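Local atomic coordinates of cellobiose 2-epimerase (Spirochaeta thermophila DSM 6192, PDB entry 5ZIG), a protein that probably catalyses the reversible epimerization of cellobiose to 4-O-beta-D-glucopyranosyl-D-mannose, turning its reducing-end glucose into mannose. Residues Leu260-Val265 with Asp271-Trp276; Glu275-Trp280 with Tyr329-Glu334. All coordinates share one frame; numbering follows the deposited sequence.

Contact 1. Residues Leu260-Val265 with Asp271-Trp276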
loop_
_atom_site.group_PDB
_atom_site.type_symbol
_atom_site.label_atom_id
_atom_site.label_comp_id
_atom_site.label_asym_id
_atom_site.label_seq_id
_atom_site.Cartn_x
_atom_site.Cartn_y
_atom_site.Cartn_z
ATOM N N LEU A 260 8.448 -0.378 -3.971
ATOM C CA LEU A 260 7.497 -0.207 -5.076
ATOM C C LEU A 260 8.190 0.353 -6.314
ATOM O O LEU A 260 7.909 -0.079 -7.438
ATOM C CB LEU A 260 6.326 0.692 -4.669
ATOM C CG LEU A 260 5.277 -0.036 -3.826
ATOM C CD1 LEU A 260 4.225 0.921 -3.325
ATOM C CD2 LEU A 260 4.667 -1.171 -4.636
ATOM N N LEU A 261 9.101 1.308 -6.126
ATOM C CA LEU A 261 9.847 1.836 -7.260
ATOM C C LEU A 261 10.696 0.739 -7.889
ATOM O O LEU A 261 10.739 0.600 -9.119
ATOM C CB LEU A 261 10.726 3.005 -6.826
ATOM C CG LEU A 261 10.197 4.442 -6.867
ATOM C CD1 LEU A 261 8.879 4.596 -6.174
ATOM C CD2 LEU A 261 11.231 5.347 -6.235
ATOM N N THR A 262 11.372 -0.056 -7.049
ATOM C CA THR A 262 12.146 -1.197 -7.524
ATOM C C THR A 262 11.295 -2.145 -8.363
ATOM O O THR A 262 11.701 -2.533 -9.461
ATOM C CB THR A 262 12.787 -1.954 -6.335
ATOM O OG1 THR A 262 13.818 -1.154 -5.717
ATOM C CG2 THR A 262 13.353 -3.275 -6.803
ATOM N N GLU A 263 10.087 -2.483 -7.887
ATOM C CA GLU A 263 9.237 -3.393 -8.664
ATOM C C GLU A 263 8.992 -2.872 -10.078
ATOM O O GLU A 263 9.085 -3.623 -11.055
ATOM C CB GLU A 263 7.891 -3.600 -7.978
ATOM C CG GLU A 263 7.091 -4.708 -8.578
ATOM C CD GLU A 263 5.626 -4.621 -8.226
ATOM O OE1 GLU A 263 5.167 -3.556 -7.767
ATOM O OE2 GLU A 263 4.937 -5.643 -8.384
ATOM N N SER A 264 8.668 -1.583 -10.200
ATOM C CA SER A 264 8.321 -1.038 -11.509
ATOM C C SER A 264 9.526 -1.009 -12.448
ATOM O O SER A 264 9.411 -1.363 -13.631
ATOM C CB SER A 264 7.719 0.357 -11.348
ATOM O OG SER A 264 8.616 1.217 -10.673
ATOM N N VAL A 265 10.695 -0.590 -11.942
ATOM C CA VAL A 265 11.894 -0.507 -12.783
ATOM C C VAL A 265 12.436 -1.901 -13.099
ATOM O O VAL A 265 13.056 -2.116 -14.156
ATOM C CB VAL A 265 12.952 0.409 -12.135
ATOM C CG1 VAL A 265 14.295 0.411 -12.931
ATOM C CG2 VAL A 265 12.447 1.817 -12.050
ATOM N N ASP A 271 16.365 -7.659 -14.301
ATOM C CA ASP A 271 17.438 -7.797 -13.326
ATOM C C ASP A 271 18.733 -8.129 -14.048
ATOM O O ASP A 271 18.717 -8.989 -14.940
ATOM C CB ASP A 271 17.088 -8.899 -12.320
ATOM C CG ASP A 271 17.947 -8.852 -11.077
ATOM O OD1 ASP A 271 17.915 -7.830 -10.354
ATOM O OD2 ASP A 271 18.649 -9.853 -10.816
ATOM N N PRO A 272 19.865 -7.469 -13.728
ATOM C CA PRO A 272 20.051 -6.420 -12.715
ATOM C C PRO A 272 19.444 -5.090 -13.129
ATOM O O PRO A 272 19.332 -4.816 -14.329
ATOM C CB PRO A 272 21.567 -6.298 -12.624
ATOM C CG PRO A 272 22.021 -6.585 -14.024
ATOM C CD PRO A 272 21.105 -7.695 -14.499
ATOM N N LEU A 273 19.066 -4.270 -12.154
ATOM C CA LEU A 273 18.438 -2.992 -12.453
ATOM C C LEU A 273 19.489 -1.986 -12.924
ATOM O O LEU A 273 20.693 -2.216 -12.793
ATOM C CB LEU A 273 17.668 -2.509 -11.224
ATOM C CG LEU A 273 16.222 -3.025 -11.101
ATOM C CD1 LEU A 273 16.177 -4.493 -10.715
ATOM C CD2 LEU A 273 15.398 -2.205 -10.104
ATOM N N PRO A 274 19.062 -0.869 -13.523
ATOM C CA PRO A 274 20.029 0.140 -13.975
ATOM C C PRO A 274 20.795 0.757 -12.819
ATOM O O PRO A 274 20.274 0.918 -11.715
ATOM C CB PRO A 274 19.152 1.185 -14.677
ATOM C CG PRO A 274 17.959 0.398 -15.139
ATOM C CD PRO A 274 17.715 -0.619 -14.064
ATOM N N GLU A 275 22.055 1.102 -13.092
ATOM C CA GLU A 275 22.905 1.715 -12.076
ATOM C C GLU A 275 22.380 3.076 -11.649
ATOM O O GLU A 275 22.521 3.452 -10.480
ATOM C CB GLU A 275 24.335 1.849 -12.598
ATOM C CG GLU A 275 24.990 0.524 -12.940
ATOM C CD GLU A 275 25.033 -0.437 -11.759
ATOM O OE1 GLU A 275 25.119 0.033 -10.604
ATOM O OE2 GLU A 275 24.980 -1.664 -11.990
ATOM N N TRP A 276 21.785 3.839 -12.573
ATOM C CA TRP A 276 21.192 5.107 -12.166
ATOM C C TRP A 276 20.104 4.892 -11.117
ATOM O O TRP A 276 19.979 5.683 -10.173
ATOM C CB TRP A 276 20.662 5.879 -13.385
ATOM C CG TRP A 276 19.536 5.244 -14.185
ATOM C CD1 TRP A 276 19.653 4.551 -15.365
ATOM C CD2 TRP A 276 18.125 5.290 -13.889
ATOM N NE1 TRP A 276 18.408 4.151 -15.804
ATOM C CE2 TRP A 276 17.457 4.587 -14.915
ATOM C CE3 TRP A 276 17.366 5.853 -12.853
ATOM C CZ2 TRP A 276 16.070 4.425 -14.931
ATOM C CZ3 TRP A 276 15.979 5.696 -12.874
ATOM C CH2 TRP A 276 15.352 4.987 -13.911
#
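V265 and P274 meet where CG1 of V265 lies 3.7 Å from the ring carbon CD of P274, the two side chains crossing at a slant. The same methyl also serves L273, whose CD2 lies 4.0 Å from V265 CG1. It can reach both because the CB bond of V265 points toward the incoming chain and CG1 stands anti to the backbone N (chi1 174°). L273 completes this tight part: its CD2 is lodged between V265 and T262, 3.8 Å from the carbonyl O of T262 and 4.0 Å from the T262 methyl CG2, with the L273 and T262 side chains at about a right angle. The T262 hydroxyl is engaged elsewhere, hydrogen-bonded to T258 O and N327 ND2, and it is the methyl that faces L273. No hydrogen bond joins the two segments; the contact is van der Waals, mostly between apolar groups, with the T262 carbonyl O against a methyl.

Packing thins toward W276, whose CH2 comes no nearer than 4.7 Å to V265 CG2 and whose exposed indole touches I221 instead. On the loop, D271 and P272, joined by a cis peptide bond, are exposed to solvent. P274 takes the N-cap position of helix 275-294, completing a helical hairpin in which a short turn links consecutive helices, as in the (alpha/alpha)6 barrel of the N-acylglucosamine 2-epimerase family.

Contact 2. Residues Glu275-Trp280 with Tyr329-Glu334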
loop_
_atom_site.group_PDB
_atom_site.type_symbol
_atom_site.label_atom_id
_atom_site.label_comp_id
_atom_site.label_asym_id
_atom_site.label_seq_id
_atom_site.Cartn_x
_atom_site.Cartn_y
_atom_site.Cartn_z
ATOM N N GLU A 275 22.055 1.102 -13.092
ATOM C CA GLU A 275 22.905 1.715 -12.076
ATOM C C GLU A 275 22.380 3.076 -11.649
ATOM O O GLU A 275 22.521 3.452 -10.480
ATOM C CB GLU A 275 24.335 1.849 -12.598
ATOM C CG GLU A 275 24.990 0.524 -12.940
ATOM C CD GLU A 275 25.033 -0.437 -11.759
ATOM O OE1 GLU A 275 25.119 0.033 -10.604
ATOM O OE2 GLU A 275 24.980 -1.664 -11.990
ATOM N N TRP A 276 21.785 3.839 -12.573
ATOM C CA TRP A 276 21.192 5.107 -12.166
ATOM C C TRP A 276 20.104 4.892 -11.117
ATOM O O TRP A 276 19.979 5.683 -10.173
ATOM C CB TRP A 276 20.662 5.879 -13.385
ATOM C CG TRP A 276 19.536 5.244 -14.185
ATOM C CD1 TRP A 276 19.653 4.551 -15.365
ATOM C CD2 TRP A 276 18.125 5.290 -13.889
ATOM N NE1 TRP A 276 18.408 4.151 -15.804
ATOM C CE2 TRP A 276 17.457 4.587 -14.915
ATOM C CE3 TRP A 276 17.366 5.853 -12.853
ATOM C CZ2 TRP A 276 16.070 4.425 -14.931
ATOM C CZ3 TRP A 276 15.979 5.696 -12.874
ATOM C CH2 TRP A 276 15.352 4.987 -13.911
ATOM N N PHE A 277 19.329 3.808 -11.240
ATOM C CA PHE A 277 18.292 3.538 -10.249
ATOM C C PHE A 277 18.897 3.165 -8.895
ATOM O O PHE A 277 18.487 3.692 -7.850
ATOM C CB PHE A 277 17.353 2.429 -10.738
ATOM C CG PHE A 277 16.293 2.076 -9.723
ATOM C CD1 PHE A 277 15.201 2.902 -9.539
ATOM C CD2 PHE A 277 16.440 0.974 -8.900
ATOM C CE1 PHE A 277 14.244 2.612 -8.563
ATOM C CE2 PHE A 277 15.491 0.669 -7.934
ATOM C CZ PHE A 277 14.388 1.491 -7.764
ATOM N N LEU A 278 19.872 2.252 -8.889
ATOM C CA LEU A 278 20.569 1.937 -7.646
ATOM C C LEU A 278 21.121 3.197 -6.994
ATOM O O LEU A 278 20.846 3.471 -5.818
ATOM C CB LEU A 278 21.688 0.921 -7.904
ATOM C CG LEU A 278 21.234 -0.450 -8.406
ATOM C CD1 LEU A 278 22.437 -1.341 -8.611
ATOM C CD2 LEU A 278 20.266 -1.119 -7.449
ATOM N N SER A 279 21.881 3.994 -7.751
ATOM C CA SER A 279 22.466 5.210 -7.183
ATOM C C SER A 279 21.394 6.156 -6.659
ATOM O O SER A 279 21.580 6.808 -5.625
ATOM C CB SER A 279 23.329 5.921 -8.225
ATOM O OG SER A 279 24.303 5.038 -8.725
ATOM N N TRP A 280 20.265 6.235 -7.354
ATOM C CA TRP A 280 19.165 7.084 -6.913
ATOM C C TRP A 280 18.588 6.601 -5.587
ATOM O O TRP A 280 18.446 7.374 -4.632
ATOM C CB TRP A 280 18.086 7.097 -7.989
ATOM C CG TRP A 280 16.802 7.758 -7.609
ATOM C CD1 TRP A 280 16.636 8.761 -6.713
ATOM C CD2 TRP A 280 15.496 7.459 -8.131
ATOM N NE1 TRP A 280 15.307 9.112 -6.637
ATOM C CE2 TRP A 280 14.587 8.335 -7.506
ATOM C CE3 TRP A 280 15.013 6.559 -9.088
ATOM C CZ2 TRP A 280 13.209 8.330 -7.799
ATOM C CZ3 TRP A 280 13.642 6.548 -9.373
ATOM C CH2 TRP A 280 12.764 7.431 -8.732
ATOM N N TYR A 329 18.424 -5.354 0.828
ATOM C CA TYR A 329 19.445 -6.389 0.806
ATOM C C TYR A 329 19.585 -6.966 -0.602
ATOM O O TYR A 329 20.684 -7.009 -1.156
ATOM C CB TYR A 329 19.122 -7.489 1.811
ATOM C CG TYR A 329 20.036 -8.695 1.654
ATOM C CD1 TYR A 329 21.367 -8.648 2.061
ATOM C CD2 TYR A 329 19.573 -9.865 1.071
ATOM C CE1 TYR A 329 22.208 -9.749 1.895
ATOM C CE2 TYR A 329 20.406 -10.964 0.896
ATOM C CZ TYR A 329 21.715 -10.905 1.312
ATOM O OH TYR A 329 22.517 -12.022 1.140
ATOM N N SER A 330 18.467 -7.374 -1.211
ATOM C CA SER A 330 18.520 -7.969 -2.542
ATOM C C SER A 330 19.108 -7.015 -3.568
ATOM O O SER A 330 19.681 -7.460 -4.564
ATOM C CB SER A 330 17.128 -8.410 -2.979
ATOM O OG SER A 330 16.631 -9.408 -2.104
ATOM N N LEU A 331 18.989 -5.707 -3.342
ATOM C CA LEU A 331 19.512 -4.744 -4.302
ATOM C C LEU A 331 21.007 -4.529 -4.120
ATOM O O LEU A 331 21.756 -4.507 -5.100
ATOM C CB LEU A 331 18.785 -3.404 -4.169
ATOM C CG LEU A 331 17.418 -3.217 -4.806
ATOM C CD1 LEU A 331 17.009 -1.759 -4.669
ATOM C CD2 LEU A 331 17.423 -3.648 -6.271
ATOM N N PHE A 332 21.456 -4.350 -2.878
ATOM C CA PHE A 332 22.820 -3.927 -2.611
ATOM C C PHE A 332 23.644 -4.988 -1.890
ATOM O O PHE A 332 24.835 -4.767 -1.645
ATOM C CB PHE A 332 22.803 -2.613 -1.814
ATOM C CG PHE A 332 22.004 -1.513 -2.480
ATOM C CD1 PHE A 332 22.499 -0.857 -3.605
ATOM C CD2 PHE A 332 20.746 -1.153 -2.003
ATOM C CE1 PHE A 332 21.764 0.152 -4.228
ATOM C CE2 PHE A 332 20.006 -0.158 -2.625
ATOM C CZ PHE A 332 20.515 0.496 -3.742
ATOM N N GLU A 333 23.036 -6.119 -1.541
ATOM C CA GLU A 333 23.737 -7.267 -0.970
ATOM C C GLU A 333 24.540 -6.881 0.273
ATOM O O GLU A 333 25.652 -7.368 0.503
ATOM C CB GLU A 333 24.626 -7.929 -2.026
ATOM C CG GLU A 333 23.919 -8.171 -3.352
ATOM C CD GLU A 333 24.805 -8.896 -4.349
ATOM O OE1 GLU A 333 24.676 -10.134 -4.472
ATOM O OE2 GLU A 333 25.637 -8.224 -4.995
ATOM N N GLU A 334 23.969 -5.994 1.081
ATOM C CA GLU A 334 24.593 -5.603 2.336
ATOM C C GLU A 334 23.800 -6.208 3.485
ATOM O O GLU A 334 22.697 -5.725 3.794
ATOM C CB GLU A 334 24.670 -4.081 2.463
ATOM C CG GLU A 334 25.717 -3.460 1.540
ATOM C CD GLU A 334 25.867 -1.959 1.742
ATOM O OE1 GLU A 334 24.869 -1.315 2.141
ATOM O OE2 GLU A 334 26.973 -1.427 1.485
#
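Just before the helical turn on which L278 meets F332, the carbonyl O of E275 is gripped twice by S279, whose backbone N lies 2.9 Å from E275 O. The second donor is the hydroxyl, with S279 OG 3.0 Å from E275 O at a C=O...donor angle of 142°. This hydroxyl sits above the carbonyl plane, 37° out of it. Both bonds stay inside the first turn of helix 275-294, whereas the join to segment 329-334 is made by apolar side chains with no hydrogen bond across.

L278 gives the largest share. Its CD2 meets CD2 of L331 at 4.0 Å, the two leucines passing at a slant. F332 lies alongside L278, running in the opposite direction, and its ring atom CE1 is 3.8 Å from both CB and CD2 of L278. The next ring carbon comes to the backbone, with F332 CZ 3.6 Å from L278 O, which lies at the ring edge near its plane. The junction ties the start of one helix to the end of another, a helix-to-helix seam of the alpha-helical barrel expected for this epimerase family.

F332 CG stands anti to its own carbonyl carbon (chi1 -55°), which brings the ring back toward helix 275-294, while L331 CB sits over one face of the ring, toward its rim. An alanine in place of F332 is likely to open a gap beside L278 and deprive its CB and CD2 of their aromatic neighbour. Deeper in, F277 CE2 reaches L331 CD1 at 4.3 Å. E333, with positive phi, takes the chain out of helix 315-332, and beyond it E334 OE2 forms a weak, long ion pair with R282.

How the contacts relate
Contact 1 is made by the turn and N-cap leading into helix 275-294, contact 2 by the first turn of that helix; E275 and W276 lie in both. Contact 1 packs this entry against the preceding helix 251-269 and is largely buried; contact 2 joins the helix to helix 315-332, from much later in the chain, and is more open, with just F277 fully buried among its touching residues. Chemistry follows place: aliphatic groups and a proline close the hairpin, whereas leucines and phenylalanine rings fill the seam. T262 is one meeting point, its OG1 3.3 Å from F277 CE2 and 3.4 Å from L331 CD1, with L261 packing on W280 beside it.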